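Local coordinates for mandelate racemase/muconate lactonizing enzyme/Enolase superfamily (Rhodobacter sphaeroides, PDB 2HZG), which belongs to the enolase superfamily, whose members pair an N-terminal capping domain with a barrel domain, and binds sodium in this crystal structure, at residues W41-E45 with T307-A311. Sequence-based numbering, arbitrary orientation.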
ATOM      1  N   TRP A  41       0.869  23.157  -9.213  1.00 15.26           N
ATOM      2  CA  TRP A  41      -0.222  22.202  -9.288  1.00 14.94           C
ATOM      3  C   TRP A  41       0.325  20.814  -9.476  1.00 14.70           C
ATOM      4  O   TRP A  41       1.354  20.616 -10.144  1.00 13.56           O
ATOM      5  CB  TRP A  41      -1.127  22.499 -10.485  1.00 15.24           C
ATOM      6  CG  TRP A  41      -2.059  23.620 -10.292  1.00 14.94           C
ATOM      7  CD1 TRP A  41      -1.829  24.944 -10.603  1.00 15.57           C
ATOM      8  CD2 TRP A  41      -3.400  23.552  -9.784  1.00 16.47           C
ATOM      9  NE1 TRP A  41      -2.949  25.695 -10.314  1.00 15.69           N
ATOM     10  CE2 TRP A  41      -3.926  24.873  -9.810  1.00 14.90           C
ATOM     11  CE3 TRP A  41      -4.218  22.504  -9.312  1.00 17.40           C
ATOM     12  CZ2 TRP A  41      -5.223  25.173  -9.385  1.00 15.27           C
ATOM     13  CZ3 TRP A  41      -5.511  22.811  -8.882  1.00 15.42           C
ATOM     14  CH2 TRP A  41      -5.995  24.138  -8.914  1.00 16.37           C
ATOM     15  N   GLY A  42      -0.402  19.853  -8.920  1.00 14.36           N
ATOM     16  CA  GLY A  42      -0.108  18.444  -9.139  1.00 14.39           C
ATOM     17  C   GLY A  42      -1.403  17.641  -9.174  1.00 14.47           C
ATOM     18  O   GLY A  42      -2.483  18.174  -8.912  1.00 13.68           O
ATOM     19  N   GLU A  43      -1.284  16.358  -9.499  1.00 14.71           N
ATOM     20  CA  GLU A  43      -2.429  15.477  -9.607  1.00 15.79           C
ATOM     21  C   GLU A  43      -2.085  14.116  -8.963  1.00 15.61           C
ATOM     22  O   GLU A  43      -1.031  13.534  -9.241  1.00 15.62           O
ATOM     23  CB  GLU A  43      -2.813  15.306 -11.082  1.00 15.82           C
ATOM     24  CG  GLU A  43      -4.048  14.418 -11.349  1.00 18.73           C
ATOM     25  CD  GLU A  43      -4.419  14.392 -12.836  1.00 23.22           C
ATOM     26  OE1 GLU A  43      -4.105  15.381 -13.547  1.00 22.52           O
ATOM     27  OE2 GLU A  43      -5.012  13.381 -13.292  1.00 24.84           O
ATOM     28  N   CYS A  44      -2.969  13.642  -8.086  1.00 16.05           N
ATOM     29  CA  CYS A  44      -2.825  12.306  -7.497  1.00 17.09           C
ATOM     30  C   CYS A  44      -3.582  11.315  -8.374  1.00 17.76           C
ATOM     31  O   CYS A  44      -4.754  11.532  -8.686  1.00 18.48           O
ATOM     32  CB  CYS A  44      -3.438  12.265  -6.090  1.00 16.28           C
ATOM     33  SG  CYS A  44      -2.794  13.480  -4.944  1.00 16.19           S
ATOM     34  N   GLU A  45      -2.922  10.238  -8.778  1.00 18.08           N
ATOM     35  CA  GLU A  45      -3.628   9.190  -9.513  1.00 18.90           C
ATOM     36  C   GLU A  45      -4.100   8.159  -8.488  1.00 18.50           C
ATOM     37  O   GLU A  45      -3.460   7.134  -8.253  1.00 19.06           O
ATOM     38  CB  GLU A  45      -2.752   8.567 -10.622  1.00 18.63           C
ATOM     39  CG  GLU A  45      -3.458   7.462 -11.431  1.00 21.33           C
ATOM     40  CD  GLU A  45      -4.867   7.832 -11.959  1.00 25.34           C
ATOM     41  OE1 GLU A  45      -5.170   9.029 -12.163  1.00 25.72           O
ATOM     42  OE2 GLU A  45      -5.679   6.897 -12.188  1.00 27.38           O
ATOM     43  N   THR A 307      -4.315   9.669 -18.136  1.00 16.37           N
ATOM     44  CA  THR A 307      -5.188  10.749 -17.677  1.00 17.44           C
ATOM     45  C   THR A 307      -4.846  12.110 -18.328  1.00 17.62           C
ATOM     46  O   THR A 307      -4.629  12.159 -19.550  1.00 18.70           O
ATOM     47  CB  THR A 307      -5.229  10.793 -16.117  1.00 18.03           C
ATOM     48  OG1 THR A 307      -3.894  10.950 -15.622  1.00 19.79           O
ATOM     49  CG2 THR A 307      -5.802   9.487 -15.570  1.00 17.37           C
ATOM     50  N   SER A 308      -4.827  13.197 -17.550  1.00 16.30           N
ATOM     51  CA  SER A 308      -4.656  14.562 -18.093  1.00 15.19           C
ATOM     52  C   SER A 308      -3.240  14.822 -18.643  1.00 14.62           C
ATOM     53  O   SER A 308      -2.313  14.050 -18.430  1.00 13.88           O
ATOM     54  CB  SER A 308      -4.959  15.610 -17.017  1.00 14.95           C
ATOM     55  OG  SER A 308      -3.872  15.667 -16.084  1.00 15.39           O
ATOM     56  N   HIS A 309      -3.053  15.948 -19.321  1.00 14.19           N
ATOM     57  CA  HIS A 309      -1.690  16.305 -19.718  1.00 13.96           C
ATOM     58  C   HIS A 309      -0.857  16.831 -18.560  1.00 13.32           C
ATOM     59  O   HIS A 309       0.349  16.827 -18.652  1.00 13.52           O
ATOM     60  CB  HIS A 309      -1.671  17.277 -20.897  1.00 13.90           C
ATOM     61  CG  HIS A 309      -1.941  16.610 -22.206  1.00 16.67           C
ATOM     62  ND1 HIS A 309      -1.365  17.021 -23.387  1.00 15.75           N
ATOM     63  CD2 HIS A 309      -2.708  15.536 -22.516  1.00 18.39           C
ATOM     64  CE1 HIS A 309      -1.774  16.238 -24.372  1.00 19.24           C
ATOM     65  NE2 HIS A 309      -2.592  15.331 -23.871  1.00 20.12           N
ATOM     66  N   LEU A 310      -1.489  17.258 -17.471  1.00 13.60           N
ATOM     67  CA  LEU A 310      -0.713  17.582 -16.261  1.00 14.32           C
ATOM     68  C   LEU A 310       0.000  16.318 -15.730  1.00 13.85           C
ATOM     69  O   LEU A 310       1.191  16.346 -15.429  1.00 13.16           O
ATOM     70  CB  LEU A 310      -1.593  18.218 -15.183  1.00 14.15           C
ATOM     71  CG  LEU A 310      -0.884  18.607 -13.866  1.00 17.00           C
ATOM     72  CD1 LEU A 310       0.166  19.723 -14.105  1.00 16.65           C
ATOM     73  CD2 LEU A 310      -1.915  18.997 -12.788  1.00 15.94           C
ATOM     74  N   ALA A 311      -0.754  15.225 -15.628  1.00 13.49           N
ATOM     75  CA  ALA A 311      -0.214  13.890 -15.292  1.00 13.59           C
ATOM     76  C   ALA A 311       0.815  13.438 -16.318  1.00 12.78           C
ATOM     77  O   ALA A 311       1.864  12.914 -15.946  1.00 12.55           O
ATOM     78  CB  ALA A 311      -1.357  12.862 -15.179  1.00 12.01           C
TER
HETATM   79  O   HOH W   1      -6.823  13.433 -15.202  1.00 25.23           O
HETATM   80  O   HOH W   2      -3.565  10.953 -12.893  1.00 29.20           O
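E43, on the edge strand 38-44, reaches across to the start of helix 309-316 and meets S308, the residue right before it. With CG anti to the backbone N (chi1 -178°) and the chain straight beyond it, the carboxylate arrives at the N-terminal end of that helix. S308 OG donates to the syn lone pair of E43 OE1 at 2.6 Å. As N-cap residue, S308 also accepts on OG from A311 N at 3.2 Å, an almost straight bond (175°), so one hydroxyl joins the buried acid to the helix start; the helix N-terminus would be expected to steady the negative charge. The apolar, packed side lies toward W41: L310 CD2 rests 3.9 Å from G42 C on the strand backbone and 4.3 Å from W41 CB, while the indole turns off toward F11. Toward E45, which is partly exposed, the fit is looser and wetter. T307 CG2 stands 3.5 Å from E45 OE1, but the polar link runs through a water within hydrogen-bonding distance of E43 OE2, E45 OE1 and T307 OG1; with more acceptors around it than protons to give, the three links need not all form at once. A second water donates to E43 OE2 at 2.6 Å and accepts weakly from S308 N. A bound sodium ion lies about 10 Å from the E45 side chain. This is an interdomain seam of the enolase superfamily, where the capping domain's three-stranded antiparallel sheet meets a helix following strand 300-303 of the barrel.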